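LP15968p (Drosophila melanogaster, PDB 3MN8) removes C-terminal arginine and lysine residues from peptides and proteins as a zinc metallocarboxypeptidase, here represented by its first carboxypeptidase-like domain and the transthyretin-like domain that follows. Local coordinates at residues P92-A98 with F210-F216. Sequence-based numbering, arbitrary orientation.
Sequences PPVKYIA and FVLSANF
Two neighbouring parallel strands at the heart of the mixed sheet of the M14 carboxypeptidase domain meet here, with Lys95 level with Ser213 and Tyr96 level with Ala214. Their axes approach to 4.8 Å. Ile97 N donates to Ala214 O at 2.9 Å in a nearly straight bond. Ala214 N reaches Lys95 O, and Phe216 N reaches Ile97 O. Where 210-216 enters the sheet, Val211 N gives a bond of 2.9 Å to Pro93 O.

Lys95 and Phe210 meet on one face of the sheet. Lys95 CG sits between its own backbone N and carbonyl carbon (chi1 65°), and the bent chain brings CD over the centre of the Phe210 ring, 3.3 Å from the centroid. Lys95 NZ then makes a weak bond to Ser213 OG. Asn293 is its stronger partner, while Ser213 OG also bonds Glu301. With an alanine in place of Phe210, the Lys95 methylenes would probably lose their aromatic floor, and the middle of the lysine chain would be held less closely, although NZ keeps Asn293.

The sheet forms the centre of the alpha/beta catalytic domain, which carries the zinc site. Strand 212-217 ends at the zinc ligand His217, whose NE2 bonds Asn215 OD1. On the opposite face, Phe216 turns its edge to the Tyr96 ring in a T-shaped pair, planes at 76°. Ala214 CB lies 3.5 Å from Tyr96 CE1. Helix 317-333 packs against both rings, and its Leu328 O bonds Tyr96 OH.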
ATOM      1  N   PRO A  92     -10.980   4.968   5.609  1.00 33.78           N
ATOM      2  CA  PRO A  92      -9.579   4.949   5.170  1.00 30.20           C
ATOM      3  C   PRO A  92      -9.423   4.530   3.716  1.00 39.74           C
ATOM      4  O   PRO A  92      -9.848   3.431   3.342  1.00 35.53           O
ATOM      5  CB  PRO A  92      -8.935   3.884   6.066  1.00 25.31           C
ATOM      6  CG  PRO A  92      -9.931   3.608   7.157  1.00 26.66           C
ATOM      7  CD  PRO A  92     -11.267   3.907   6.589  1.00 21.14           C
ATOM      8  N   PRO A  93      -8.813   5.395   2.896  1.00 39.14           N
ATOM      9  CA  PRO A  93      -8.406   4.954   1.561  1.00 37.27           C
ATOM     10  C   PRO A  93      -7.103   4.180   1.692  1.00 40.09           C
ATOM     11  O   PRO A  93      -6.220   4.528   2.482  1.00 30.83           O
ATOM     12  CB  PRO A  93      -8.190   6.266   0.782  1.00 10.89           C
ATOM     13  CG  PRO A  93      -8.187   7.358   1.802  1.00 19.51           C
ATOM     14  CD  PRO A  93      -8.373   6.763   3.185  1.00 20.18           C
ATOM     15  N   VAL A  94      -6.989   3.107   0.925  1.00 28.64           N
ATOM     16  CA  VAL A  94      -5.825   2.258   0.994  1.00 19.59           C
ATOM     17  C   VAL A  94      -5.531   1.801  -0.423  1.00 31.05           C
ATOM     18  O   VAL A  94      -6.428   1.834  -1.273  1.00 37.75           O
ATOM     19  CB  VAL A  94      -6.098   1.037   1.886  1.00 29.01           C
ATOM     20  CG1 VAL A  94      -4.853   0.181   2.014  1.00 58.51           C
ATOM     21  CG2 VAL A  94      -6.602   1.478   3.258  1.00 30.28           C
ATOM     22  N   LYS A  95      -4.289   1.391  -0.687  1.00 26.53           N
ATOM     23  CA  LYS A  95      -3.911   0.872  -2.007  1.00 30.73           C
ATOM     24  C   LYS A  95      -2.953  -0.321  -1.960  1.00 33.95           C
ATOM     25  O   LYS A  95      -2.127  -0.454  -1.051  1.00 26.59           O
ATOM     26  CB  LYS A  95      -3.323   1.979  -2.886  1.00 22.00           C
ATOM     27  CG  LYS A  95      -2.018   2.569  -2.386  1.00 23.97           C
ATOM     28  CD  LYS A  95      -2.116   4.092  -2.335  1.00 25.96           C
ATOM     29  CE  LYS A  95      -0.760   4.743  -2.581  1.00 27.43           C
ATOM     30  NZ  LYS A  95       0.330   4.234  -1.704  1.00 39.95           N
ATOM     31  N   TYR A  96      -3.091  -1.196  -2.947  1.00 34.32           N
ATOM     32  CA  TYR A  96      -2.118  -2.256  -3.195  1.00 38.44           C
ATOM     33  C   TYR A  96      -1.546  -2.088  -4.603  1.00 36.84           C
ATOM     34  O   TYR A  96      -2.299  -2.023  -5.583  1.00 26.24           O
ATOM     35  CB  TYR A  96      -2.773  -3.632  -3.076  1.00 31.09           C
ATOM     36  CG  TYR A  96      -2.810  -4.179  -1.670  1.00 33.15           C
ATOM     37  CD1 TYR A  96      -1.938  -3.703  -0.698  1.00 23.91           C
ATOM     38  CD2 TYR A  96      -3.708  -5.184  -1.316  1.00 34.50           C
ATOM     39  CE1 TYR A  96      -1.954  -4.214   0.582  1.00 21.82           C
ATOM     40  CE2 TYR A  96      -3.736  -5.698  -0.030  1.00 36.00           C
ATOM     41  CZ  TYR A  96      -2.856  -5.203   0.918  1.00 38.67           C
ATOM     42  OH  TYR A  96      -2.858  -5.682   2.211  1.00 42.20           O
ATOM     43  N   ILE A  97      -0.226  -1.987  -4.725  1.00 34.10           N
ATOM     44  CA  ILE A  97       0.351  -1.965  -6.065  1.00 39.14           C
ATOM     45  C   ILE A  97       1.204  -3.204  -6.276  1.00 36.25           C
ATOM     46  O   ILE A  97       1.769  -3.738  -5.321  1.00 28.30           O
ATOM     47  CB  ILE A  97       1.162  -0.680  -6.380  1.00 34.78           C
ATOM     48  CG1 ILE A  97       0.290   0.588  -6.268  1.00 34.05           C
ATOM     49  CG2 ILE A  97       1.696  -0.759  -7.798  1.00 26.76           C
ATOM     50  CD1 ILE A  97       0.221   1.201  -4.902  1.00 35.03           C
ATOM     51  N   ALA A  98       1.281  -3.667  -7.522  1.00 29.19           N
ATOM     52  CA  ALA A  98       2.107  -4.818  -7.854  1.00 17.61           C
ATOM     53  C   ALA A  98       2.884  -4.617  -9.159  1.00 33.18           C
ATOM     54  O   ALA A  98       2.688  -3.638  -9.874  1.00 42.35           O
ATOM     55  CB  ALA A  98       1.249  -6.056  -7.938  1.00 17.36           C
ATOM     56  N   PHE A 210      -4.223   8.706   1.250  1.00 27.61           N
ATOM     57  CA  PHE A 210      -4.002   7.294   1.517  1.00 28.06           C
ATOM     58  C   PHE A 210      -3.428   7.060   2.901  1.00 27.83           C
ATOM     59  O   PHE A 210      -2.540   7.774   3.349  1.00 42.24           O
ATOM     60  CB  PHE A 210      -3.115   6.677   0.447  1.00 17.13           C
ATOM     61  CG  PHE A 210      -3.806   6.527  -0.862  1.00 20.79           C
ATOM     62  CD1 PHE A 210      -3.515   7.374  -1.920  1.00 23.75           C
ATOM     63  CD2 PHE A 210      -4.789   5.573  -1.024  1.00 18.29           C
ATOM     64  CE1 PHE A 210      -4.162   7.247  -3.127  1.00 13.55           C
ATOM     65  CE2 PHE A 210      -5.440   5.444  -2.230  1.00 30.97           C
ATOM     66  CZ  PHE A 210      -5.128   6.283  -3.283  1.00 18.68           C
ATOM     67  N   VAL A 211      -3.957   6.050   3.572  1.00 21.41           N
ATOM     68  CA  VAL A 211      -3.621   5.794   4.963  1.00 31.89           C
ATOM     69  C   VAL A 211      -2.564   4.706   5.077  1.00 30.87           C
ATOM     70  O   VAL A 211      -1.622   4.822   5.852  1.00 37.04           O
ATOM     71  CB  VAL A 211      -4.870   5.370   5.779  1.00 26.48           C
ATOM     72  CG1 VAL A 211      -4.461   4.834   7.141  1.00 23.77           C
ATOM     73  CG2 VAL A 211      -5.869   6.539   5.913  1.00 14.30           C
ATOM     74  N   LEU A 212      -2.730   3.656   4.287  1.00 30.91           N
ATOM     75  CA  LEU A 212      -1.854   2.491   4.323  1.00 19.52           C
ATOM     76  C   LEU A 212      -1.674   1.976   2.897  1.00 23.28           C
ATOM     77  O   LEU A 212      -2.529   2.203   2.047  1.00 36.91           O
ATOM     78  CB  LEU A 212      -2.479   1.406   5.214  1.00 25.85           C
ATOM     79  CG  LEU A 212      -1.950  -0.036   5.214  1.00 25.05           C
ATOM     80  CD1 LEU A 212      -0.462  -0.065   5.467  1.00 32.80           C
ATOM     81  CD2 LEU A 212      -2.685  -0.867   6.271  1.00 28.60           C
ATOM     82  N   SER A 213      -0.576   1.270   2.639  1.00 27.38           N
ATOM     83  CA  SER A 213      -0.269   0.797   1.291  1.00 24.12           C
ATOM     84  C   SER A 213       0.796  -0.294   1.279  1.00 27.58           C
ATOM     85  O   SER A 213       1.593  -0.426   2.202  1.00 28.70           O
ATOM     86  CB  SER A 213       0.212   1.970   0.430  1.00 24.40           C
ATOM     87  OG  SER A 213       0.677   1.512  -0.824  1.00 37.22           O
ATOM     88  N   ALA A 214       0.820  -1.074   0.213  1.00 33.73           N
ATOM     89  CA  ALA A 214       1.857  -2.075   0.058  1.00 30.41           C
ATOM     90  C   ALA A 214       2.163  -2.223  -1.413  1.00 21.12           C
ATOM     91  O   ALA A 214       1.256  -2.114  -2.233  1.00 24.65           O
ATOM     92  CB  ALA A 214       1.403  -3.394   0.637  1.00 27.24           C
ATOM     93  N   ASN A 215       3.436  -2.430  -1.757  1.00 32.15           N
ATOM     94  CA  ASN A 215       3.764  -2.830  -3.123  1.00 40.35           C
ATOM     95  C   ASN A 215       4.607  -4.122  -3.200  1.00 45.93           C
ATOM     96  O   ASN A 215       5.466  -4.393  -2.346  1.00 33.21           O
ATOM     97  CB  ASN A 215       4.276  -1.662  -4.003  1.00 34.85           C
ATOM     98  CG  ASN A 215       5.713  -1.306  -3.744  1.00 33.73           C
ATOM     99  OD1 ASN A 215       6.566  -1.516  -4.604  1.00 47.36           O
ATOM    100  ND2 ASN A 215       5.997  -0.746  -2.567  1.00 32.58           N
ATOM    101  N   PHE A 216       4.306  -4.938  -4.210  1.00 37.45           N
ATOM    102  CA  PHE A 216       4.743  -6.313  -4.224  1.00 16.66           C
ATOM    103  C   PHE A 216       5.838  -6.541  -5.232  1.00 29.29           C
ATOM    104  O   PHE A 216       5.791  -6.046  -6.358  1.00 28.03           O
ATOM    105  CB  PHE A 216       3.554  -7.232  -4.483  1.00 21.13           C
ATOM    106  CG  PHE A 216       2.451  -7.053  -3.491  1.00 34.21           C
ATOM    107  CD1 PHE A 216       1.440  -6.136  -3.711  1.00 35.52           C
ATOM    108  CD2 PHE A 216       2.447  -7.776  -2.311  1.00 38.67           C
ATOM    109  CE1 PHE A 216       0.436  -5.958  -2.777  1.00 32.21           C
ATOM    110  CE2 PHE A 216       1.440  -7.594  -1.369  1.00 32.64           C
ATOM    111  CZ  PHE A 216       0.440  -6.690  -1.603  1.00 23.62           C
TER